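Local coordinates for endoribonuclease L-PSP/chorismate mutase-like domain-containing protein (Shewanella oneidensis, PDB 2OTM) that is of unknown function but has a YjgF/chorismate mutase-like domain and is a putative endoribonuclease, at residues Y94-V99 with G128-M133; G41-L46 with L145-L150; Q53-A58 with N101-C106. One frame throughout, in Å; residues are numbered along the deposited sequence.

Followed from the N terminus, the chain first supplies residues 41-46, which pair with residues 145-150 in interaction 2; this contact closes the longest of the three loops and encloses both others. Interaction 3 starts next, at residues 53-58, and closes on residues 101-106. Interaction 1 begins at residues 94-99, before interaction 3 is complete, and ends at residues 128-133, so the two cross. Interactions 1 and 2 meet within one sheet, where strands 92-100 and 146-153 are neighbours. Interaction 3 lies beyond it, tying together the loops that precede helices 62-84 and 109-124; Asn101 N reaches Leu145 O, linking it to interaction 2.

Interaction 1 (Y94-V99 with G128-M133). With ACT (acetate ion), chain I.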
loop_
_atom_site.group_PDB
_atom_site.type_symbol
_atom_site.label_atom_id
_atom_site.label_comp_id
_atom_site.label_asym_id
_atom_site.label_seq_id
_atom_site.Cartn_x
_atom_site.Cartn_y
_atom_site.Cartn_z
ATOM N N TYR B 94 -12.703 7.275 1.923
ATOM C CA TYR B 94 -12.867 6.354 0.799
ATOM C C TYR B 94 -11.980 5.109 0.893
ATOM O O TYR B 94 -12.208 4.135 0.161
ATOM C CB TYR B 94 -12.635 7.036 -0.558
ATOM C CG TYR B 94 -11.276 7.632 -0.762
ATOM C CD1 TYR B 94 -10.246 6.874 -1.283
ATOM C CD2 TYR B 94 -11.018 8.966 -0.453
ATOM C CE1 TYR B 94 -8.996 7.407 -1.494
ATOM C CE2 TYR B 94 -9.725 9.505 -0.644
ATOM C CZ TYR B 94 -8.750 8.717 -1.187
ATOM O OH TYR B 94 -7.507 9.191 -1.404
ATOM N N ARG B 95 -10.968 5.143 1.761
ATOM C CA ARG B 95 -10.018 4.032 1.848
ATOM C C ARG B 95 -9.437 3.887 3.246
ATOM O O ARG B 95 -9.088 4.872 3.899
ATOM C CB ARG B 95 -8.894 4.271 0.855
ATOM C CG ARG B 95 -7.830 3.196 0.765
ATOM C CD ARG B 95 -8.304 2.124 -0.102
ATOM N NE ARG B 95 -7.238 1.398 -0.766
ATOM C CZ ARG B 95 -7.466 0.518 -1.740
ATOM N NH1 ARG B 95 -8.703 0.275 -2.116
ATOM N NH2 ARG B 95 -6.469 -0.117 -2.326
ATOM N N LEU B 96 -9.391 2.638 3.708
ATOM C CA LEU B 96 -8.734 2.230 4.948
ATOM C C LEU B 96 -7.634 1.258 4.550
ATOM O O LEU B 96 -7.899 0.349 3.780
ATOM C CB LEU B 96 -9.725 1.481 5.825
ATOM C CG LEU B 96 -9.207 0.560 6.935
ATOM C CD1 LEU B 96 -8.428 1.407 7.962
ATOM C CD2 LEU B 96 -10.376 -0.243 7.566
ATOM N N GLU B 97 -6.409 1.439 5.057
ATOM C CA GLU B 97 -5.334 0.462 4.831
ATOM C C GLU B 97 -4.762 0.110 6.202
ATOM O O GLU B 97 -4.335 0.980 6.953
ATOM C CB GLU B 97 -4.287 0.946 3.803
ATOM C CG GLU B 97 -4.954 1.340 2.447
ATOM C CD GLU B 97 -4.038 1.809 1.339
ATOM O OE1 GLU B 97 -2.809 2.008 1.532
ATOM O OE2 GLU B 97 -4.581 2.001 0.227
ATOM N N GLY B 98 -4.791 -1.176 6.536
ATOM C CA GLY B 98 -4.385 -1.660 7.849
ATOM C C GLY B 98 -3.338 -2.741 7.777
ATOM O O GLY B 98 -3.391 -3.588 6.886
ATOM N N VAL B 99 -2.414 -2.714 8.733
ATOM C CA VAL B 99 -1.365 -3.694 8.888
ATOM C C VAL B 99 -1.475 -4.294 10.282
ATOM O O VAL B 99 -1.646 -3.549 11.274
ATOM C CB VAL B 99 0.058 -3.068 8.806
ATOM C CG1 VAL B 99 1.100 -4.153 8.731
ATOM C CG2 VAL B 99 0.201 -2.112 7.617
ATOM N N GLY B 128 -18.599 7.091 5.664
ATOM C CA GLY B 128 -17.584 6.177 6.134
ATOM C C GLY B 128 -17.449 4.905 5.326
ATOM O O GLY B 128 -16.622 4.054 5.655
ATOM N N ARG B 129 -18.224 4.763 4.256
ATOM C CA ARG B 129 -18.145 3.579 3.384
ATOM C C ARG B 129 -16.855 3.631 2.604
ATOM O O ARG B 129 -16.609 4.601 1.893
ATOM C CB ARG B 129 -19.318 3.550 2.412
ATOM C CG ARG B 129 -20.668 3.409 3.077
ATOM C CD ARG B 129 -21.780 3.501 2.050
ATOM N NE ARG B 129 -22.001 2.231 1.364
ATOM C CZ ARG B 129 -22.901 2.045 0.396
ATOM N NH1 ARG B 129 -23.676 3.046 -0.008
ATOM N NH2 ARG B 129 -23.031 0.846 -0.163
ATOM N N HIS B 130 -16.045 2.592 2.725
ATOM C CA HIS B 130 -14.688 2.612 2.221
ATOM C C HIS B 130 -14.318 1.285 1.617
ATOM O O HIS B 130 -14.875 0.262 2.037
ATOM C CB HIS B 130 -13.730 2.839 3.373
ATOM C CG HIS B 130 -13.908 1.872 4.502
ATOM N ND1 HIS B 130 -14.869 2.043 5.477
ATOM C CD2 HIS B 130 -13.254 0.727 4.816
ATOM C CE1 HIS B 130 -14.811 1.033 6.323
ATOM N NE2 HIS B 130 -13.823 0.232 5.960
ATOM N N SER B 131 -13.404 1.312 0.636
ATOM C CA SER B 131 -12.657 0.127 0.228
ATOM C C SER B 131 -11.530 -0.053 1.228
ATOM O O SER B 131 -11.253 0.834 2.036
ATOM C CB SER B 131 -12.099 0.221 -1.205
ATOM O OG SER B 131 -11.253 1.351 -1.402
ATOM N N ARG B 132 -10.866 -1.204 1.196
ATOM C CA ARG B 132 -9.780 -1.407 2.132
ATOM C C ARG B 132 -8.732 -2.375 1.634
ATOM O O ARG B 132 -9.007 -3.205 0.730
ATOM C CB ARG B 132 -10.316 -1.815 3.521
ATOM C CG ARG B 132 -10.378 -3.283 3.818
ATOM C CD ARG B 132 -10.925 -3.498 5.234
ATOM N NE ARG B 132 -10.928 -4.913 5.529
ATOM C CZ ARG B 132 -11.551 -5.497 6.543
ATOM N NH1 ARG B 132 -12.241 -4.801 7.428
ATOM N NH2 ARG B 132 -11.449 -6.805 6.666
HETATM N N MSE B 133 -7.529 -2.186 2.188
HETATM C CA MSE B 133 -6.391 -3.084 2.002
HETATM C C MSE B 133 -5.995 -3.625 3.352
HETATM O O MSE B 133 -6.111 -2.957 4.394
HETATM C CB MSE B 133 -5.184 -2.340 1.396
HETATM C CG MSE B 133 -5.461 -1.613 0.119
HETATM SE SE MSE B 133 -3.753 -1.034 -0.742
HETATM C CE MSE B 133 -3.080 -2.681 -1.461
HETATM C C ACT I . -9.806 -7.927 3.590
HETATM O O ACT I . -9.688 -6.662 3.455
HETATM O OXT ACT I . -10.182 -8.370 4.712
HETATM C CH3 ACT I . -9.520 -8.906 2.481
#
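Leu96 and Arg132 lie beside each other in two parallel strands, 92-100 and 131-136, the two strands of a beta-alpha-beta crossover whose helix, 109-124, packs against the face carrying their side chains. The backbone ladder alternates between the strands. Ser131 N binds Tyr94 O, Leu96 N binds Ser131 O, Met133 N binds Leu96 O, and Gly98 N closes on Met133 O. Along the other edge of strand 92-100, facing strand 146-153, Tyr94 and Arg95 both face Phe151 in a classic beta bulge.

Charged and polar groups gather on the face of Arg95, Ser131 and Glu97. The Arg95 chain bends at chi2 (82°), and NE makes a nearly straight salt bridge to Glu97 OE2, 2.9 Å away and in the guanidinium plane, using the anti lone pair of the carboxylate. NH1, also in that plane, donates to Ser131 OG at 2.9 Å and has a second acceptor in Thr39 O of the second subunit; Ser131 OG in turn meets Ser31 of that subunit. These bonds probably fix the guanidinium's rotation. The Glu97 side chain lies about 4 Å (nearest atoms) from a bound calcium ion.

Van der Waals packing accompanies these bonds. Selenomethionine Met133 sets CG over one face of the Arg95 guanidinium, while its SE rests 3.3 Å from Glu97 OE2. On the face of Leu96 and Arg132, Leu96 CB meets His130 CD2 at 3.7 Å. The His130 ring is held by ND1 donating to Gly128 O at 2.7 Å and by NE2 bonding to Ser117.

Arg132 NH1 forms a salt bridge with Asp114 of the crossover helix, and NH2 also bonds Pro110 O. The NE and NH2 edge of the Arg132 guanidinium holds an acetate, probably from the crystallisation liquor, with NE donating to acetate O at 3.0 Å and NH2 to OXT at 2.8 Å.

Interaction 2 (G41-L46 with L145-L150); sequences GQFPYL and LCLVYL
Leu147 carries CG anti to its backbone N (chi1 -154°), while Phe43 has CG beside its own N and anti to the carbonyl carbon (chi1 -66°); from these positions the two side chains run side by side. Leu147 CD1 sits over one face of the Phe43 ring, 3.4 Å from its centroid and displaced toward the rim at CZ, a close CH-pi contact. A bound acetate, probably from the crystallisation liquor, lies about 4 Å (nearest atoms) from the Phe43 side chain.

A second CH-pi contact sets Gly41 CA over a face of Tyr149, 3.6 Å from the ring centroid. A beta carbon on Gly41 would clash with Tyr149 OH and Leu147 CD1. Between these two contacts along the chain, Gln42 and Val148 form a single antiparallel hydrogen-bonded pair, joining the segment that follows strand 36-39 to strand 146-153 of the YjgF-like sheet: Gln42 N gives to Val148 O at 2.8 Å and Val148 N to Gln42 O at 2.9 Å. Pro44, the centre of an inverse gamma turn, then brings CG to Cys146 SG at 3.9 Å. At the other end, one water accepts from both Gly41 N, 2.9 Å away, and Tyr149 OH.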
loop_
_atom_site.group_PDB
_atom_site.type_symbol
_atom_site.label_atom_id
_atom_site.label_comp_id
_atom_site.label_asym_id
_atom_site.label_seq_id
_atom_site.Cartn_x
_atom_site.Cartn_y
_atom_site.Cartn_z
ATOM N N GLY B 41 1.020 6.476 9.463
ATOM C CA GLY B 41 0.527 5.350 10.261
ATOM C C GLY B 41 0.050 5.761 11.632
ATOM O O GLY B 41 0.722 6.524 12.324
ATOM N N GLN B 42 -1.096 5.212 12.038
ATOM C CA GLN B 42 -1.744 5.542 13.298
ATOM C C GLN B 42 -1.829 4.300 14.175
ATOM O O GLN B 42 -2.154 3.241 13.699
ATOM C CB GLN B 42 -3.155 6.065 13.050
ATOM C CG GLN B 42 -3.189 7.243 12.127
ATOM C CD GLN B 42 -2.692 8.512 12.778
ATOM O OE1 GLN B 42 -3.004 8.796 13.925
ATOM N NE2 GLN B 42 -1.910 9.291 12.031
ATOM N N PHE B 43 -1.471 4.468 15.445
ATOM C CA PHE B 43 -1.282 3.367 16.386
ATOM C C PHE B 43 -2.397 3.340 17.422
ATOM O O PHE B 43 -3.056 4.374 17.683
ATOM C CB PHE B 43 0.013 3.610 17.149
ATOM C CG PHE B 43 1.245 3.540 16.303
ATOM C CD1 PHE B 43 1.717 4.671 15.630
ATOM C CD2 PHE B 43 1.956 2.358 16.191
ATOM C CE1 PHE B 43 2.862 4.601 14.844
ATOM C CE2 PHE B 43 3.096 2.285 15.401
ATOM C CZ PHE B 43 3.548 3.406 14.724
ATOM N N PRO B 44 -2.572 2.199 18.089
ATOM C CA PRO B 44 -3.552 2.092 19.150
ATOM C C PRO B 44 -3.056 2.624 20.508
ATOM O O PRO B 44 -2.709 1.860 21.426
ATOM C CB PRO B 44 -3.866 0.590 19.188
ATOM C CG PRO B 44 -2.630 -0.054 18.796
ATOM C CD PRO B 44 -1.899 0.909 17.844
ATOM N N TYR B 45 -3.022 3.942 20.590
ATOM C CA TYR B 45 -2.625 4.677 21.761
ATOM C C TYR B 45 -3.818 5.050 22.585
ATOM O O TYR B 45 -4.838 5.467 22.059
ATOM C CB TYR B 45 -1.985 6.010 21.383
ATOM C CG TYR B 45 -0.556 5.932 20.920
ATOM C CD1 TYR B 45 0.450 5.553 21.793
ATOM C CD2 TYR B 45 -0.196 6.324 19.634
ATOM C CE1 TYR B 45 1.765 5.492 21.389
ATOM C CE2 TYR B 45 1.131 6.264 19.219
ATOM C CZ TYR B 45 2.101 5.843 20.111
ATOM O OH TYR B 45 3.408 5.810 19.731
ATOM N N LEU B 46 -3.663 4.955 23.899
ATOM C CA LEU B 46 -4.662 5.445 24.809
ATOM C C LEU B 46 -3.907 6.145 25.935
ATOM O O LEU B 46 -3.030 5.547 26.549
ATOM C CB LEU B 46 -5.469 4.275 25.346
ATOM C CG LEU B 46 -6.499 4.580 26.446
ATOM C CD1 LEU B 46 -7.696 5.354 25.899
ATOM C CD2 LEU B 46 -6.932 3.273 27.124
ATOM N N LEU B 145 0.715 -4.031 17.676
ATOM C CA LEU B 145 -0.088 -5.079 17.059
ATOM C C LEU B 145 -0.610 -4.644 15.692
ATOM O O LEU B 145 -0.759 -5.468 14.790
ATOM C CB LEU B 145 -1.245 -5.444 17.958
ATOM C CG LEU B 145 -2.280 -6.406 17.410
ATOM C CD1 LEU B 145 -1.636 -7.776 17.157
ATOM C CD2 LEU B 145 -3.354 -6.460 18.455
ATOM N N CYS B 146 -0.874 -3.349 15.532
ATOM C CA CYS B 146 -1.458 -2.882 14.303
ATOM C C CYS B 146 -1.103 -1.452 13.965
ATOM O O CYS B 146 -0.635 -0.678 14.811
ATOM C CB CYS B 146 -2.981 -3.022 14.355
ATOM S SG CYS B 146 -3.828 -1.942 15.561
ATOM N N LEU B 147 -1.340 -1.129 12.709
ATOM C CA LEU B 147 -1.176 0.222 12.204
ATOM C C LEU B 147 -2.313 0.500 11.228
ATOM O O LEU B 147 -2.632 -0.351 10.368
ATOM C CB LEU B 147 0.190 0.273 11.520
ATOM C CG LEU B 147 1.083 1.467 11.296
ATOM C CD1 LEU B 147 1.338 2.284 12.544
ATOM C CD2 LEU B 147 2.399 0.900 10.720
ATOM N N VAL B 148 -2.875 1.707 11.290
ATOM C CA VAL B 148 -3.997 2.074 10.448
ATOM C C VAL B 148 -3.661 3.356 9.692
ATOM O O VAL B 148 -3.042 4.273 10.247
ATOM C CB VAL B 148 -5.294 2.246 11.328
ATOM C CG1 VAL B 148 -6.366 3.001 10.606
ATOM C CG2 VAL B 148 -5.788 0.855 11.798
ATOM N N TYR B 149 -4.070 3.400 8.423
ATOM C CA TYR B 149 -3.941 4.556 7.563
ATOM C C TYR B 149 -5.313 4.848 6.964
ATOM O O TYR B 149 -5.991 3.943 6.477
ATOM C CB TYR B 149 -2.987 4.275 6.401
ATOM C CG TYR B 149 -1.578 3.960 6.800
ATOM C CD1 TYR B 149 -1.220 2.704 7.276
ATOM C CD2 TYR B 149 -0.579 4.903 6.637
ATOM C CE1 TYR B 149 0.102 2.421 7.636
ATOM C CE2 TYR B 149 0.755 4.639 7.005
ATOM C CZ TYR B 149 1.080 3.387 7.508
ATOM O OH TYR B 149 2.390 3.136 7.829
ATOM N N LEU B 150 -5.701 6.111 6.968
ATOM C CA LEU B 150 -6.976 6.550 6.395
ATOM C C LEU B 150 -6.732 7.534 5.256
ATOM O O LEU B 150 -5.733 8.241 5.239
ATOM C CB LEU B 150 -7.838 7.225 7.440
ATOM C CG LEU B 150 -8.317 6.382 8.623
ATOM C CD1 LEU B 150 -9.244 7.197 9.471
ATOM C CD2 LEU B 150 -8.999 5.119 8.160
HETATM O O HOH W 1 3.702 5.693 8.548
#

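Interaction 3 (Q53-A58 with N101-C106); sequences QGQLGA and NVHQSC
Leu56 N reaches Asn101 O at 2.7 Å, nearly straight at 167°, and the same carbonyl also receives a CA-H contact from Gln55. The return bond, from His103 N to Leu56 O at 2.8 Å, completes a single beta bridge between two loops, one leading to helix 62-84 and the other to helix 109-124.

Beside this bridge, Gln55 has CG anti to its backbone N (chi1 -175°) and lays its chain alongside the backbone of Val102 and His103. Its NE2 donates to Asn101 OD1 at 2.9 Å. The two amides stand almost perpendicular; OD1 lies in the Gln55 amide plane, while NE2 sits above that of Asn101. The other branch, OE1, comes to the edge of the His103 ring, 3.3 Å from CD2. An alanine at Gln55 would probably leave Asn101 OD1 without this donor, its amide freer to turn, and open a gap beside His103 CD2.

His103 opens a type I turn to Cys106, and its ND1 is met by Ser105 N and by Ser105 OG, the latter at 2.7 Å. On the side of the bridge toward helix 109-124, Leu56 CB lies 4.1 Å from Val102 CG2 and Leu56 CD2 lies 4.0 Å from Cys106 SG, with His109 and Ala112 of that helix also touching Leu56. Gly57 meets Cys106 CB at a spot where a beta carbon would clash.

Backbone bonds thus set the register of the loops, while the Gln55 amide adds one hydrogen bond, to Asn101 OD1, and sets its oxygen at the CD2 edge of His103.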
loop_
_atom_site.group_PDB
_atom_site.type_symbol
_atom_site.label_atom_id
_atom_site.label_comp_id
_atom_site.label_asym_id
_atom_site.label_seq_id
_atom_site.Cartn_x
_atom_site.Cartn_y
_atom_site.Cartn_z
ATOM N N GLN B 53 0.906 -4.427 22.057
ATOM C CA GLN B 53 2.226 -4.709 21.533
ATOM C C GLN B 53 2.460 -6.190 21.479
ATOM O O GLN B 53 2.617 -6.845 22.509
ATOM C CB GLN B 53 3.279 -4.086 22.423
ATOM C CG GLN B 53 3.186 -2.582 22.522
ATOM C CD GLN B 53 4.156 -2.039 23.540
ATOM O OE1 GLN B 53 5.348 -2.229 23.419
ATOM N NE2 GLN B 53 3.649 -1.323 24.517
ATOM N N GLY B 54 2.460 -6.730 20.279
ATOM C CA GLY B 54 2.611 -8.140 20.113
ATOM C C GLY B 54 1.930 -8.589 18.832
ATOM O O GLY B 54 1.775 -7.813 17.911
ATOM N N GLN B 55 1.497 -9.847 18.815
ATOM C CA GLN B 55 1.071 -10.503 17.603
ATOM C C GLN B 55 -0.297 -11.156 17.782
ATOM O O GLN B 55 -0.554 -11.834 18.793
ATOM C CB GLN B 55 2.086 -11.578 17.295
ATOM C CG GLN B 55 1.878 -12.310 16.002
ATOM C CD GLN B 55 3.017 -13.278 15.749
ATOM O OE1 GLN B 55 3.134 -14.279 16.424
ATOM N NE2 GLN B 55 3.852 -12.975 14.799
ATOM N N LEU B 56 -1.153 -10.991 16.784
ATOM C CA LEU B 56 -2.486 -11.615 16.784
ATOM C C LEU B 56 -2.387 -13.121 16.738
ATOM O O LEU B 56 -1.669 -13.694 15.911
ATOM C CB LEU B 56 -3.279 -11.152 15.559
ATOM C CG LEU B 56 -4.779 -11.303 15.664
ATOM C CD1 LEU B 56 -5.284 -10.332 16.754
ATOM C CD2 LEU B 56 -5.441 -11.060 14.269
ATOM N N GLY B 57 -3.107 -13.789 17.631
ATOM C CA GLY B 57 -3.072 -15.227 17.709
ATOM C C GLY B 57 -2.022 -15.786 18.649
ATOM O O GLY B 57 -2.092 -16.955 19.039
ATOM N N ALA B 58 -1.032 -14.977 19.005
ATOM C CA ALA B 58 -0.005 -15.387 19.953
ATOM C C ALA B 58 -0.156 -14.626 21.295
ATOM O O ALA B 58 -0.244 -15.236 22.369
ATOM C CB ALA B 58 1.422 -15.157 19.322
ATOM N N ASN B 101 0.354 -7.509 12.886
ATOM C CA ASN B 101 1.308 -8.599 13.097
ATOM C C ASN B 101 0.494 -9.813 13.528
ATOM O O ASN B 101 -0.213 -9.739 14.543
ATOM C CB ASN B 101 2.320 -8.240 14.191
ATOM C CG ASN B 101 3.423 -9.273 14.312
ATOM O OD1 ASN B 101 3.404 -10.314 13.629
ATOM N ND2 ASN B 101 4.376 -9.008 15.183
ATOM N N VAL B 102 0.561 -10.902 12.730
ATOM C CA VAL B 102 -0.349 -12.045 12.879
ATOM C C VAL B 102 0.476 -13.336 12.892
ATOM O O VAL B 102 1.359 -13.546 12.064
ATOM C CB VAL B 102 -1.424 -12.069 11.727
ATOM C CG1 VAL B 102 -2.418 -13.219 11.905
ATOM C CG2 VAL B 102 -2.171 -10.739 11.679
ATOM N N HIS B 103 0.183 -14.188 13.869
ATOM C CA HIS B 103 0.813 -15.496 13.962
ATOM C C HIS B 103 0.260 -16.448 12.883
ATOM O O HIS B 103 -0.886 -16.354 12.510
ATOM C CB HIS B 103 0.504 -16.068 15.322
ATOM C CG HIS B 103 1.270 -17.304 15.617
ATOM N ND1 HIS B 103 0.739 -18.559 15.441
ATOM C CD2 HIS B 103 2.547 -17.479 16.025
ATOM C CE1 HIS B 103 1.648 -19.461 15.767
ATOM N NE2 HIS B 103 2.755 -18.834 16.127
ATOM N N GLN B 104 1.080 -17.374 12.411
ATOM C CA GLN B 104 0.672 -18.314 11.358
ATOM C C GLN B 104 -0.607 -19.086 11.674
ATOM O O GLN B 104 -1.368 -19.436 10.783
ATOM C CB GLN B 104 1.801 -19.313 11.072
ATOM C CG GLN B 104 2.282 -20.078 12.295
ATOM N N SER B 105 -0.840 -19.362 12.941
ATOM C CA SER B 105 -2.029 -20.137 13.360
ATOM C C SER B 105 -3.356 -19.373 13.242
ATOM O O SER B 105 -4.412 -19.915 13.572
ATOM C CB SER B 105 -1.857 -20.567 14.819
ATOM O OG SER B 105 -1.851 -19.433 15.696
ATOM N N CYS B 106 -3.308 -18.106 12.819
ATOM C CA CYS B 106 -4.481 -17.242 12.804
ATOM C C CYS B 106 -4.701 -16.600 11.418
ATOM O O CYS B 106 -3.839 -15.895 10.938
ATOM C CB CYS B 106 -4.304 -16.172 13.873
ATOM S SG CYS B 106 -5.657 -15.011 13.948
#